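Local coordinates for galectin (PDB 3WUC), which is a frog skin galectin that holds a galactose-glucose disaccharide and probably binds lactose-type beta-galactosides, at residues P52-E55 against K60-I63; V37-D42 against L92-E97. All coordinates share one frame; numbering follows the deposited sequence.

Contact 1 (P52-E55 against K60-I63). With GAL (beta-D-galactopyranose), chain D; GLC (alpha-D-glucopyranose), chain C.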
loop_
_atom_site.group_PDB
_atom_site.type_symbol
_atom_site.label_atom_id
_atom_site.label_comp_id
_atom_site.label_asym_id
_atom_site.label_seq_id
_atom_site.Cartn_x
_atom_site.Cartn_y
_atom_site.Cartn_z
ATOM N N PRO B 52 6.743 22.730 1.573
ATOM C CA PRO B 52 5.827 23.376 2.496
ATOM C C PRO B 52 6.545 23.969 3.705
ATOM O O PRO B 52 7.365 23.354 4.334
ATOM C CB PRO B 52 4.880 22.227 2.884
ATOM C CG PRO B 52 4.998 21.158 1.803
ATOM C CD PRO B 52 6.488 21.298 1.448
ATOM N N ARG B 53 6.250 25.272 3.975
ATOM C CA ARG B 53 6.859 26.051 5.037
ATOM C C ARG B 53 5.823 26.424 6.080
ATOM O O ARG B 53 4.867 27.160 5.770
ATOM C CB ARG B 53 7.412 27.338 4.511
ATOM C CG ARG B 53 8.611 27.017 3.558
ATOM C CD ARG B 53 9.040 28.207 2.688
ATOM N NE ARG B 53 10.250 27.864 1.916
ATOM C CZ ARG B 53 11.116 28.761 1.403
ATOM N NH1 ARG B 53 10.866 30.092 1.505
ATOM N NH2 ARG B 53 12.166 28.334 0.769
ATOM N N PHE B 54 6.050 25.878 7.253
ATOM C CA PHE B 54 5.253 26.280 8.433
ATOM C C PHE B 54 5.607 27.761 8.774
ATOM O O PHE B 54 4.717 28.623 8.859
ATOM C CB PHE B 54 5.447 25.306 9.613
ATOM C CG PHE B 54 5.023 23.935 9.300
ATOM C CD1 PHE B 54 3.694 23.588 9.367
ATOM C CD2 PHE B 54 5.955 22.976 8.905
ATOM C CE1 PHE B 54 3.282 22.275 9.095
ATOM C CE2 PHE B 54 5.544 21.680 8.618
ATOM C CZ PHE B 54 4.185 21.352 8.739
ATOM N N GLU B 55 6.876 28.019 8.987
ATOM C CA GLU B 55 7.415 29.375 9.101
ATOM C C GLU B 55 8.880 29.392 8.703
ATOM O O GLU B 55 9.712 28.877 9.405
ATOM C CB GLU B 55 7.223 29.859 10.561
ATOM C CG GLU B 55 6.921 31.337 10.677
ATOM C CD GLU B 55 6.391 31.729 12.049
ATOM O OE1 GLU B 55 7.164 32.374 12.794
ATOM O OE2 GLU B 55 5.226 31.373 12.397
ATOM N N LYS B 60 4.758 31.879 5.810
ATOM C CA LYS B 60 4.026 31.251 6.889
ATOM C C LYS B 60 2.898 30.362 6.329
ATOM O O LYS B 60 2.049 30.840 5.598
ATOM C CB LYS B 60 3.378 32.357 7.772
ATOM C CG LYS B 60 2.616 31.800 8.944
ATOM C CD LYS B 60 1.705 32.890 9.512
ATOM C CE LYS B 60 1.756 32.934 11.034
ATOM N NZ LYS B 60 1.278 31.644 11.577
ATOM N N ASN B 61 2.874 29.080 6.679
ATOM C CA ASN B 61 1.855 28.157 6.151
ATOM C C ASN B 61 1.633 28.264 4.655
ATOM O O ASN B 61 0.520 28.401 4.128
ATOM C CB ASN B 61 0.532 28.272 6.932
ATOM C CG ASN B 61 0.698 28.015 8.398
ATOM O OD1 ASN B 61 0.027 28.685 9.237
ATOM N ND2 ASN B 61 1.562 27.158 8.755
ATOM N N THR B 62 2.784 28.200 3.930
ATOM C CA THR B 62 2.819 28.418 2.498
ATOM C C THR B 62 3.699 27.337 1.856
ATOM O O THR B 62 4.739 27.023 2.459
ATOM C CB THR B 62 3.436 29.799 2.184
ATOM O OG1 THR B 62 2.564 30.806 2.723
ATOM C CG2 THR B 62 3.492 30.054 0.752
ATOM N N ILE B 63 3.224 26.833 0.708
ATOM C CA ILE B 63 4.033 25.935 -0.116
ATOM C C ILE B 63 4.869 26.762 -1.062
ATOM O O ILE B 63 4.357 27.536 -1.896
ATOM C CB ILE B 63 3.192 24.905 -0.870
ATOM C CG1 ILE B 63 2.289 24.160 0.081
ATOM C CG2 ILE B 63 4.095 23.926 -1.567
ATOM C CD1 ILE B 63 1.329 23.197 -0.579
HETATM C C1 GAL D . 15.750 29.075 -0.131
HETATM C C2 GAL D . 15.975 27.964 0.859
HETATM C C3 GAL D . 16.195 26.650 0.145
HETATM C C4 GAL D . 15.060 26.421 -0.847
HETATM C C5 GAL D . 14.942 27.664 -1.759
HETATM C C6 GAL D . 13.797 27.483 -2.733
HETATM O O2 GAL D . 17.196 28.292 1.569
HETATM O O3 GAL D . 16.420 25.606 1.051
HETATM O O4 GAL D . 13.833 26.107 -0.142
HETATM O O5 GAL D . 14.651 28.788 -0.945
HETATM O O6 GAL D . 13.586 28.628 -3.542
HETATM C C1 GLC C . 14.873 34.321 0.049
HETATM C C2 GLC C . 13.610 33.459 -0.102
HETATM C C3 GLC C . 13.935 32.081 0.488
HETATM C C4 GLC C . 15.201 31.413 -0.059
HETATM C C5 GLC C . 16.382 32.391 0.041
HETATM C C6 GLC C . 17.600 31.838 -0.708
HETATM O O1 GLC C . 15.026 34.468 1.438
HETATM O O2 GLC C . 12.544 34.040 0.619
HETATM O O3 GLC C . 12.812 31.242 0.132
HETATM O O4 GLC C . 15.460 30.201 0.690
HETATM O O5 GLC C . 16.007 33.679 -0.512
HETATM O O6 GLC C . 17.519 31.435 -2.111
#
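Arg53 and Thr62 pair their backbones antiparallel at the tip of the hairpin made by strands 45-53 and 62-69. The two segments run 169° apart. Arg53 N reaches Thr62 O at 2.8 Å, and Thr62 N returns to Arg53 O. Asn61 and Thr62 both face Arg53, a G1 beta bulge. There Asn61 N turns to Phe54 O at 2.9 Å from above the carbonyl plane, and CA of Lys60 adds a CH...O contact to the same oxygen. Thr62 OG1 closes back on Lys60 O within its own segment. In the non-hydrogen-bonded pair next along the strands, Pro52 CB comes to 4.3 Å of Ile63 CG1, and Glu55 and Lys60 lie side by side on that same face, their charges beyond salt-bridge distance. The end of the Arg53 side chain leads away, though CB still lies beside Thr62 O: CG sits beside the backbone N (chi1 -67°), and the chain then runs extended as far as NE, which carries the guanidinium out to the glycan. NH1 donates to glucose O3 at 2.6 Å. NH2 gives a weak bond to the same O3, a second weak one to galactose O5, and a firmer one to galactose O4 at 2.9 Å. Glucose O3 lies in the guanidinium plane, at its edge. Asn51 OD1 takes the NE hydrogen and Asp59 forms a salt bridge with NH1, which should fix the rotation of the group. One arginine, held by its neighbours, thus spans both sugars of the disaccharide, the arrangement expected of a galectin carbohydrate site.

Contact 2 (V37-D42 against L92-E97)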
loop_
_atom_site.group_PDB
_atom_site.type_symbol
_atom_site.label_atom_id
_atom_site.label_comp_id
_atom_site.label_asym_id
_atom_site.label_seq_id
_atom_site.Cartn_x
_atom_site.Cartn_y
_atom_site.Cartn_z
ATOM N N VAL B 37 10.079 17.669 -0.367
ATOM C CA VAL B 37 10.285 16.504 -1.250
ATOM C C VAL B 37 10.772 17.065 -2.573
ATOM O O VAL B 37 10.223 17.995 -3.153
ATOM C CB VAL B 37 8.985 15.681 -1.495
ATOM C CG1 VAL B 37 9.326 14.498 -2.402
ATOM C CG2 VAL B 37 8.428 15.173 -0.202
ATOM N N ASP B 38 11.939 16.574 -3.011
ATOM C CA ASP B 38 12.639 17.046 -4.178
ATOM C C ASP B 38 12.744 15.960 -5.218
ATOM O O ASP B 38 12.992 14.767 -4.929
ATOM C CB ASP B 38 14.091 17.384 -3.852
ATOM C CG ASP B 38 14.255 18.522 -2.883
ATOM O OD1 ASP B 38 13.388 19.449 -2.849
ATOM O OD2 ASP B 38 15.268 18.524 -2.158
ATOM N N LEU B 39 12.538 16.332 -6.432
ATOM C CA LEU B 39 12.618 15.483 -7.621
ATOM C C LEU B 39 13.526 16.047 -8.662
ATOM O O LEU B 39 13.450 17.259 -8.977
ATOM C CB LEU B 39 11.200 15.218 -8.221
ATOM C CG LEU B 39 10.194 14.482 -7.329
ATOM C CD1 LEU B 39 9.517 15.350 -6.266
ATOM C CD2 LEU B 39 9.184 13.964 -8.320
ATOM N N GLY B 40 14.410 15.235 -9.257
ATOM C CA GLY B 40 15.251 15.746 -10.325
ATOM C C GLY B 40 16.220 14.720 -10.784
ATOM O O GLY B 40 15.916 13.529 -10.827
ATOM N N THR B 41 17.366 15.214 -11.251
ATOM C CA THR B 41 18.434 14.305 -11.695
ATOM C C THR B 41 19.485 14.088 -10.676
ATOM O O THR B 41 20.110 12.988 -10.732
ATOM C CB THR B 41 18.985 14.805 -13.065
ATOM O OG1 THR B 41 19.598 16.060 -12.862
ATOM C CG2 THR B 41 18.015 15.075 -13.960
ATOM N N ASP B 42 19.724 14.991 -9.721
ATOM C CA ASP B 42 20.631 14.913 -8.601
ATOM C C ASP B 42 20.336 16.117 -7.748
ATOM O O ASP B 42 19.397 16.982 -8.071
ATOM C CB ASP B 42 22.134 14.895 -9.119
ATOM C CG ASP B 42 22.498 16.146 -9.997
ATOM O OD1 ASP B 42 22.303 17.251 -9.550
ATOM O OD2 ASP B 42 22.917 16.003 -11.136
ATOM N N LEU B 92 2.175 13.036 -0.629
ATOM C CA LEU B 92 2.257 13.861 -1.808
ATOM C C LEU B 92 2.419 12.973 -3.023
ATOM O O LEU B 92 3.200 12.006 -2.956
ATOM C CB LEU B 92 3.465 14.854 -1.691
ATOM C CG LEU B 92 3.346 15.948 -0.593
ATOM C CD1 LEU B 92 4.703 16.644 -0.382
ATOM C CD2 LEU B 92 2.372 16.978 -1.097
ATOM N N ILE B 93 1.702 13.239 -4.082
ATOM C CA ILE B 93 1.779 12.435 -5.306
ATOM C C ILE B 93 2.223 13.387 -6.426
ATOM O O ILE B 93 1.713 14.482 -6.572
ATOM C CB ILE B 93 0.449 11.745 -5.634
ATOM C CG1 ILE B 93 0.119 10.831 -4.489
ATOM C CG2 ILE B 93 0.595 11.006 -6.909
ATOM C CD1 ILE B 93 -1.273 10.256 -4.661
ATOM N N PHE B 94 3.193 12.970 -7.228
ATOM C CA PHE B 94 3.722 13.794 -8.333
ATOM C C PHE B 94 3.501 13.086 -9.635
ATOM O O PHE B 94 4.036 11.995 -9.824
ATOM C CB PHE B 94 5.221 14.053 -8.114
ATOM C CG PHE B 94 5.566 14.710 -6.801
ATOM C CD1 PHE B 94 5.687 14.047 -5.636
ATOM C CD2 PHE B 94 5.731 16.100 -6.791
ATOM C CE1 PHE B 94 5.963 14.652 -4.417
ATOM C CE2 PHE B 94 6.060 16.735 -5.557
ATOM C CZ PHE B 94 6.165 16.037 -4.450
ATOM N N ASP B 95 2.748 13.669 -10.536
ATOM C CA ASP B 95 2.500 13.135 -11.875
ATOM C C ASP B 95 3.542 13.754 -12.802
ATOM O O ASP B 95 3.583 14.959 -12.927
ATOM C CB ASP B 95 1.133 13.576 -12.429
ATOM C CG ASP B 95 -0.007 13.043 -11.723
ATOM O OD1 ASP B 95 0.205 12.085 -10.943
ATOM O OD2 ASP B 95 -1.145 13.632 -11.947
ATOM N N PHE B 96 4.437 12.975 -13.366
ATOM C CA PHE B 96 5.456 13.499 -14.235
ATOM C C PHE B 96 4.987 13.567 -15.685
ATOM O O PHE B 96 4.699 12.529 -16.308
ATOM C CB PHE B 96 6.642 12.609 -14.094
ATOM C CG PHE B 96 7.864 13.025 -14.873
ATOM C CD1 PHE B 96 8.131 14.326 -15.154
ATOM C CD2 PHE B 96 8.765 12.053 -15.238
ATOM C CE1 PHE B 96 9.308 14.693 -15.887
ATOM C CE2 PHE B 96 9.957 12.351 -15.918
ATOM C CZ PHE B 96 10.241 13.701 -16.249
ATOM N N GLU B 97 4.870 14.821 -16.203
ATOM C CA GLU B 97 4.509 15.109 -17.582
ATOM C C GLU B 97 5.300 16.369 -17.902
ATOM O O GLU B 97 5.997 16.943 -17.017
ATOM C CB GLU B 97 2.986 15.319 -17.735
ATOM C CG GLU B 97 2.153 14.139 -17.273
ATOM C CD GLU B 97 2.151 12.949 -18.196
ATOM O OE1 GLU B 97 2.815 13.007 -19.237
ATOM O OE2 GLU B 97 1.499 11.916 -17.868
#
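Leu39 and Phe94 meet in the core of the galectin beta-sandwich, where strand 36-39 of one sheet lies across from strand 89-96 of the other. The two short strands run nearly the same way, 15° apart, with axes 10.1 Å from each other, so the join is made by side chains alone. The packing is tight over the first three residues of each segment. Leu39 lays CD1 over one face of the Phe94 ring, while CD2 reaches back to CB and CG at the root of the same side chain. CG of Phe94 stands beside its backbone N (chi1 -57°), and the ring extends across the interior far enough to meet Val37 as well. Val37 divides its methyls between two partners: CG1 touches Phe94 CE1 at 3.9 Å, approaching the ring obliquely, and CG2 meets Leu92 CD1 at 4.0 Å as the two side chains slide past one another in opposite directions. All four residues are buried, with Val22 and Ile121 against Leu39 and Val102 against Phe94. Beyond Leu39 the contact opens out. The chain turns a corner at Gly40 and Thr41, Thr41 is exposed, and Phe96, although it points toward the first segment, keeps CB 6.5 Å from Leu39 CD2 at its nearest and packs on Ile121 and Lys18 instead. Glu97 is solvent-exposed. Asp38 CB points away from strand 89-96, and OD1 is hydrogen-bonded to His49 ND1. The Leu39 methyl CD1 sits 3.7 Å from the Phe94 ring centroid, just 7° off the ring normal.

Contact 1 and the 37-42 side of contact 2 belong to the same sheet of the sandwich: strand 36-39 is followed in the chain, after a turn, by strand 45-53, its antiparallel neighbour. The two contact centres are about 19 Å apart; the nearest atoms come to about 5 Å without touching. The centre of contact 1, at the hairpin tip, is about 13 Å from the chain centre, and this contact reaches the glycan through Arg53. That of contact 2 is about 7 Å from the chain centre, where it joins this sheet to the opposing one. The Val37 side chain is about 12 Å from the galactose. The His49 that pairs with Asp38 also bonds, through NE2, the galactose that Arg53 grips.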